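Local structure of putative uncharacterized protein (Chaetomium thermophilum, 4XRI) at residues A[195-199]-A[200-204]; A[152-155]-A[156-159]. The protein probably carries cargo proteins into the nucleus as an importin-beta transport receptor, and is thought to bind a small GTPase of the Ran type. The protein carries 2 engineered substitutions. All coordinates share one frame; numbering follows the deposited sequence.

Interaction 1: A[195-199]-A[200-204]. With SO4 (sulfate ion), chain D.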
loop_
_atom_site.group_PDB
_atom_site.type_symbol
_atom_site.label_atom_id
_atom_site.label_comp_id
_atom_site.label_asym_id
_atom_site.label_seq_id
_atom_site.Cartn_x
_atom_site.Cartn_y
_atom_site.Cartn_z
ATOM N N LYS A 195 -3.666 -36.513 -17.774
ATOM C CA LYS A 195 -4.710 -37.436 -17.344
ATOM C C LYS A 195 -4.280 -38.881 -17.558
ATOM O O LYS A 195 -4.855 -39.802 -16.981
ATOM C CB LYS A 195 -6.020 -37.156 -18.085
ATOM C CG LYS A 195 -5.993 -37.441 -19.578
ATOM C CD LYS A 195 -7.366 -37.192 -20.191
ATOM C CE LYS A 195 -7.370 -37.413 -21.695
ATOM N NZ LYS A 195 -6.433 -36.496 -22.397
ATOM N N GLU A 196 -3.255 -39.072 -18.384
ATOM C CA GLU A 196 -2.686 -40.396 -18.598
ATOM C C GLU A 196 -1.968 -40.880 -17.340
ATOM O O GLU A 196 -1.696 -42.070 -17.189
ATOM C CB GLU A 196 -1.726 -40.391 -19.790
ATOM C CG GLU A 196 -2.413 -40.317 -21.146
ATOM C CD GLU A 196 -2.945 -38.931 -21.464
ATOM O OE1 GLU A 196 -2.475 -37.955 -20.841
ATOM O OE2 GLU A 196 -3.834 -38.820 -22.334
ATOM N N GLU A 197 -1.655 -39.947 -16.447
ATOM C CA GLU A 197 -1.112 -40.292 -15.140
ATOM C C GLU A 197 -2.229 -40.833 -14.256
ATOM O O GLU A 197 -3.155 -40.103 -13.907
ATOM C CB GLU A 197 -0.445 -39.077 -14.485
ATOM C CG GLU A 197 -0.155 -39.252 -13.003
ATOM C CD GLU A 197 0.810 -40.386 -12.721
ATOM O OE1 GLU A 197 1.798 -40.530 -13.472
ATOM O OE2 GLU A 197 0.577 -41.139 -11.752
ATOM N N PRO A 198 -2.142 -42.122 -13.893
ATOM C CA PRO A 198 -3.200 -42.817 -13.150
ATOM C C PRO A 198 -3.426 -42.260 -11.747
ATOM O O PRO A 198 -4.549 -42.287 -11.247
ATOM C CB PRO A 198 -2.683 -44.260 -13.079
ATOM C CG PRO A 198 -1.205 -44.132 -13.179
ATOM C CD PRO A 198 -0.970 -42.987 -14.122
ATOM N N ASN A 199 -2.365 -41.756 -11.129
ATOM C CA ASN A 199 -2.415 -41.311 -9.743
ATOM C C ASN A 199 -2.779 -39.833 -9.614
ATOM O O ASN A 199 -2.066 -38.961 -10.115
ATOM C CB ASN A 199 -1.072 -41.587 -9.065
ATOM C CG ASN A 199 -1.191 -41.711 -7.563
ATOM O OD1 ASN A 199 -1.648 -40.791 -6.886
ATOM N ND2 ASN A 199 -0.785 -42.861 -7.032
ATOM N N ASN A 200 -3.888 -39.559 -8.932
ATOM C CA ASN A 200 -4.376 -38.192 -8.770
ATOM C C ASN A 200 -3.503 -37.348 -7.848
ATOM O O ASN A 200 -3.414 -36.132 -8.011
ATOM C CB ASN A 200 -5.814 -38.201 -8.248
ATOM C CG ASN A 200 -6.819 -38.554 -9.323
ATOM O OD1 ASN A 200 -6.528 -38.456 -10.515
ATOM N ND2 ASN A 200 -8.015 -38.955 -8.907
ATOM N N GLU A 201 -2.865 -37.998 -6.879
ATOM C CA GLU A 201 -1.958 -37.313 -5.966
ATOM C C GLU A 201 -0.765 -36.767 -6.740
ATOM O O GLU A 201 -0.324 -35.643 -6.515
ATOM C CB GLU A 201 -1.484 -38.256 -4.857
ATOM C CG GLU A 201 -2.574 -39.135 -4.275
ATOM C CD GLU A 201 -3.617 -38.348 -3.504
ATOM O OE1 GLU A 201 -3.276 -37.272 -2.970
ATOM O OE2 GLU A 201 -4.777 -38.807 -3.431
ATOM N N VAL A 202 -0.255 -37.587 -7.652
ATOM C CA VAL A 202 0.859 -37.210 -8.509
ATOM C C VAL A 202 0.471 -36.057 -9.428
ATOM O O VAL A 202 1.224 -35.094 -9.587
ATOM C CB VAL A 202 1.339 -38.413 -9.355
ATOM C CG1 VAL A 202 2.316 -37.963 -10.430
ATOM C CG2 VAL A 202 1.964 -39.476 -8.457
ATOM N N ARG A 203 -0.717 -36.158 -10.019
ATOM C CA ARG A 203 -1.221 -35.119 -10.914
ATOM C C ARG A 203 -1.341 -33.767 -10.218
ATOM O O ARG A 203 -0.975 -32.737 -10.789
ATOM C CB ARG A 203 -2.579 -35.518 -11.498
ATOM C CG ARG A 203 -2.502 -36.503 -12.657
ATOM C CD ARG A 203 -3.860 -36.680 -13.325
ATOM N NE ARG A 203 -4.243 -35.518 -14.122
ATOM C CZ ARG A 203 -5.443 -35.348 -14.668
ATOM N NH1 ARG A 203 -6.386 -36.263 -14.493
ATOM N NH2 ARG A 203 -5.704 -34.261 -15.381
ATOM N N PHE A 204 -1.842 -33.770 -8.985
ATOM C CA PHE A 204 -1.982 -32.527 -8.233
ATOM C C PHE A 204 -0.623 -31.916 -7.915
ATOM O O PHE A 204 -0.432 -30.706 -8.028
ATOM C CB PHE A 204 -2.754 -32.745 -6.933
ATOM C CG PHE A 204 -2.825 -31.515 -6.072
ATOM C CD1 PHE A 204 -3.543 -30.411 -6.492
ATOM C CD2 PHE A 204 -2.163 -31.458 -4.856
ATOM C CE1 PHE A 204 -3.611 -29.274 -5.717
ATOM C CE2 PHE A 204 -2.225 -30.318 -4.073
ATOM C CZ PHE A 204 -2.953 -29.225 -4.505
HETATM S S SO4 D . -9.577 -37.000 -15.784
HETATM O O1 SO4 D . -8.992 -37.362 -14.498
HETATM O O2 SO4 D . -8.836 -35.880 -16.357
HETATM O O3 SO4 D . -9.514 -38.142 -16.690
HETATM O O4 SO4 D . -10.971 -36.618 -15.584
#
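R203 runs back from the first turn of helix 200-212 along the loop before it, passing E197 and then K195. Its CB lies 3.7 Å from N199 O. CG meets the CG of E197 at 3.6 Å, and the two side chains slide past each other in opposite directions. CD rests 3.5 Å from E197 O. A bend at chi3 (73°) then turns the guanidinium toward K195, whose CA sits over the centre of one face. NE is bonded to A193 O, at the end of the preceding helix. NH1 carries the sulfate, probably from the crystallisation liquor: it donates to O2 at 3.1 Å and, weakly, to O1. A methionine in place of R203 would probably leave A193 O without this donor and the sulfate without the two NH1 bonds.

The loop 195-199 joins helix 182-193 to helix 200-212 in the all-helical HEAT-repeat solenoid. N199 is the N-cap of the second helix. Its CG stands anti to the backbone N (chi1 -156°), which brings OD1 to the amide of E201, N199 OD1 to E201 N being 3.0 Å in a weak capping bond. Its O takes the regular helical bond from R203 N. The other end of the amide, ND2, is held by Q153 of helix 153-168. E197 braces the cap from the loop side: its OE2 accepts from N199 N at 3.1 Å, on the anti side and tilted 31° out of the carboxylate plane. The E197 side chain crosses that of V202 at about a right angle, with E197 CD 3.7 Å from V202 CG1.

Interaction 2: A[152-155]-A[156-159]. With SO4 (sulfate ion), chain I.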
loop_
_atom_site.group_PDB
_atom_site.type_symbol
_atom_site.label_atom_id
_atom_site.label_comp_id
_atom_site.label_asym_id
_atom_site.label_seq_id
_atom_site.Cartn_x
_atom_site.Cartn_y
_atom_site.Cartn_z
ATOM N N GLY A 152 7.860 -44.206 -6.762
ATOM C CA GLY A 152 6.578 -44.583 -6.202
ATOM C C GLY A 152 5.772 -43.311 -6.035
ATOM O O GLY A 152 6.314 -42.218 -6.199
ATOM N N GLN A 153 4.491 -43.442 -5.702
ATOM C CA GLN A 153 3.594 -42.289 -5.643
ATOM C C GLN A 153 4.166 -41.112 -4.857
ATOM O O GLN A 153 4.271 -40.002 -5.381
ATOM C CB GLN A 153 2.250 -42.684 -5.035
ATOM C CG GLN A 153 1.340 -41.497 -4.801
ATOM C CD GLN A 153 0.074 -41.868 -4.068
ATOM O OE1 GLN A 153 -0.610 -42.825 -4.429
ATOM N NE2 GLN A 153 -0.248 -41.110 -3.026
ATOM N N HIS A 154 4.546 -41.361 -3.609
ATOM C CA HIS A 154 5.012 -40.291 -2.734
ATOM C C HIS A 154 6.368 -39.730 -3.146
ATOM O O HIS A 154 6.599 -38.528 -3.016
ATOM C CB HIS A 154 5.063 -40.769 -1.282
ATOM C CG HIS A 154 3.749 -40.681 -0.576
ATOM N ND1 HIS A 154 2.730 -41.596 -0.774
ATOM C CD2 HIS A 154 3.269 -39.785 0.318
ATOM C CE1 HIS A 154 1.694 -41.267 -0.031
ATOM N NE2 HIS A 154 1.993 -40.167 0.645
ATOM N N GLN A 155 7.261 -40.583 -3.645
ATOM C CA GLN A 155 8.539 -40.084 -4.134
ATOM C C GLN A 155 8.307 -39.156 -5.320
ATOM O O GLN A 155 8.997 -38.152 -5.469
ATOM C CB GLN A 155 9.486 -41.219 -4.534
ATOM C CG GLN A 155 10.828 -40.692 -5.041
ATOM C CD GLN A 155 11.865 -41.772 -5.265
ATOM O OE1 GLN A 155 11.615 -42.766 -5.948
ATOM N NE2 GLN A 155 13.047 -41.577 -4.692
ATOM N N LYS A 156 7.334 -39.499 -6.158
ATOM C CA LYS A 156 6.956 -38.642 -7.277
ATOM C C LYS A 156 6.416 -37.305 -6.785
ATOM O O LYS A 156 6.894 -36.248 -7.195
ATOM C CB LYS A 156 5.914 -39.328 -8.161
ATOM C CG LYS A 156 6.483 -40.296 -9.176
ATOM C CD LYS A 156 5.413 -40.713 -10.174
ATOM C CE LYS A 156 5.996 -41.522 -11.318
ATOM N NZ LYS A 156 5.013 -41.702 -12.421
ATOM N N GLN A 157 5.415 -37.370 -5.910
ATOM C CA GLN A 157 4.802 -36.183 -5.318
ATOM C C GLN A 157 5.835 -35.219 -4.754
ATOM O O GLN A 157 5.869 -34.041 -5.117
ATOM C CB GLN A 157 3.839 -36.579 -4.197
ATOM C CG GLN A 157 2.590 -37.323 -4.615
ATOM C CD GLN A 157 1.730 -37.691 -3.418
ATOM O OE1 GLN A 157 1.727 -38.835 -2.970
ATOM N NE2 GLN A 157 1.007 -36.712 -2.885
ATOM N N ALA A 158 6.675 -35.737 -3.861
ATOM C CA ALA A 158 7.632 -34.928 -3.117
ATOM C C ALA A 158 8.737 -34.373 -4.007
ATOM O O ALA A 158 9.219 -33.262 -3.789
ATOM C CB ALA A 158 8.233 -35.747 -1.980
ATOM N N SER A 159 9.138 -35.148 -5.008
ATOM C CA SER A 159 10.191 -34.717 -5.921
ATOM C C SER A 159 9.674 -33.640 -6.864
ATOM O O SER A 159 10.395 -32.704 -7.203
ATOM C CB SER A 159 10.740 -35.900 -6.715
ATOM O OG SER A 159 11.272 -36.875 -5.838
HETATM S S SO4 I . -1.233 -39.919 2.220
HETATM O O1 SO4 I . 0.080 -40.042 2.847
HETATM O O2 SO4 I . -2.022 -38.927 2.945
HETATM O O3 SO4 I . -1.075 -39.495 0.831
HETATM O O4 SO4 I . -1.914 -41.210 2.258
#
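The first two turns of helix 153-168, one of the helices of the HEAT-repeat solenoid, hold this contact, with G152 at the N-cap and bonded to K156. The backbone follows the alpha-helical i to i+4 pattern: K156 N to G152 O, Q157 N to Q153 O and A158 N to H154 O, each close to straight at the hydrogen.

One turn apart, Q153 and Q157 also join through their side chains. Q153 NE2 donates to Q157 OE1 at 3.0 Å, with a fairly straight N-H angle of 159°. The acceptor lies in the amide plane of Q153, but the donor stands above the carbonyl plane of Q157, and the two amides are turned 51° apart. Q153 is extended, with CG anti to its own N (chi1 173°), and this carries NE2 out to the Q157 amide. The other end of the Q153 amide, OE1, is taken by N199 from the loop before helix 200-212.

Q157 OE1 has a second neighbour. It sits 3.5 Å above the plane of the H154 ring, over its centre. H154 and Q157 lie side by side and point the same way. At the ring edge H154 NE2 donates to sulfate O1 at 2.9 Å and more weakly to O3. S114 also bonds this sulfate, which probably comes from the crystallisation liquor.

On another side of the helix, K156 CB lies 3.3 Å from Q153 O. Q155 O accepts twice from S159, from N at 3.0 Å and from OG at 2.6 Å, and the two donors reach it from opposite faces of the carbonyl plane.

Overall arrangement
Interaction 2 comes first along the chain, at the start of helix 153-168. Interaction 1 follows at the start of helix 200-212. Their centres are about 11 Å apart, and both lie about 40 Å from the centre of the chain, on the same side. The two helix starts meet directly. N199 ND2 and Q153 OE1 are 2.6 Å apart, a probable hydrogen bond. E197 OE1 and K156 NZ form a long, weak ion pair, while E201 packs on Q153 and Q157. The N-cap of the later helix is thus tied to the first turn of the earlier one, joining neighbouring helices of the solenoid.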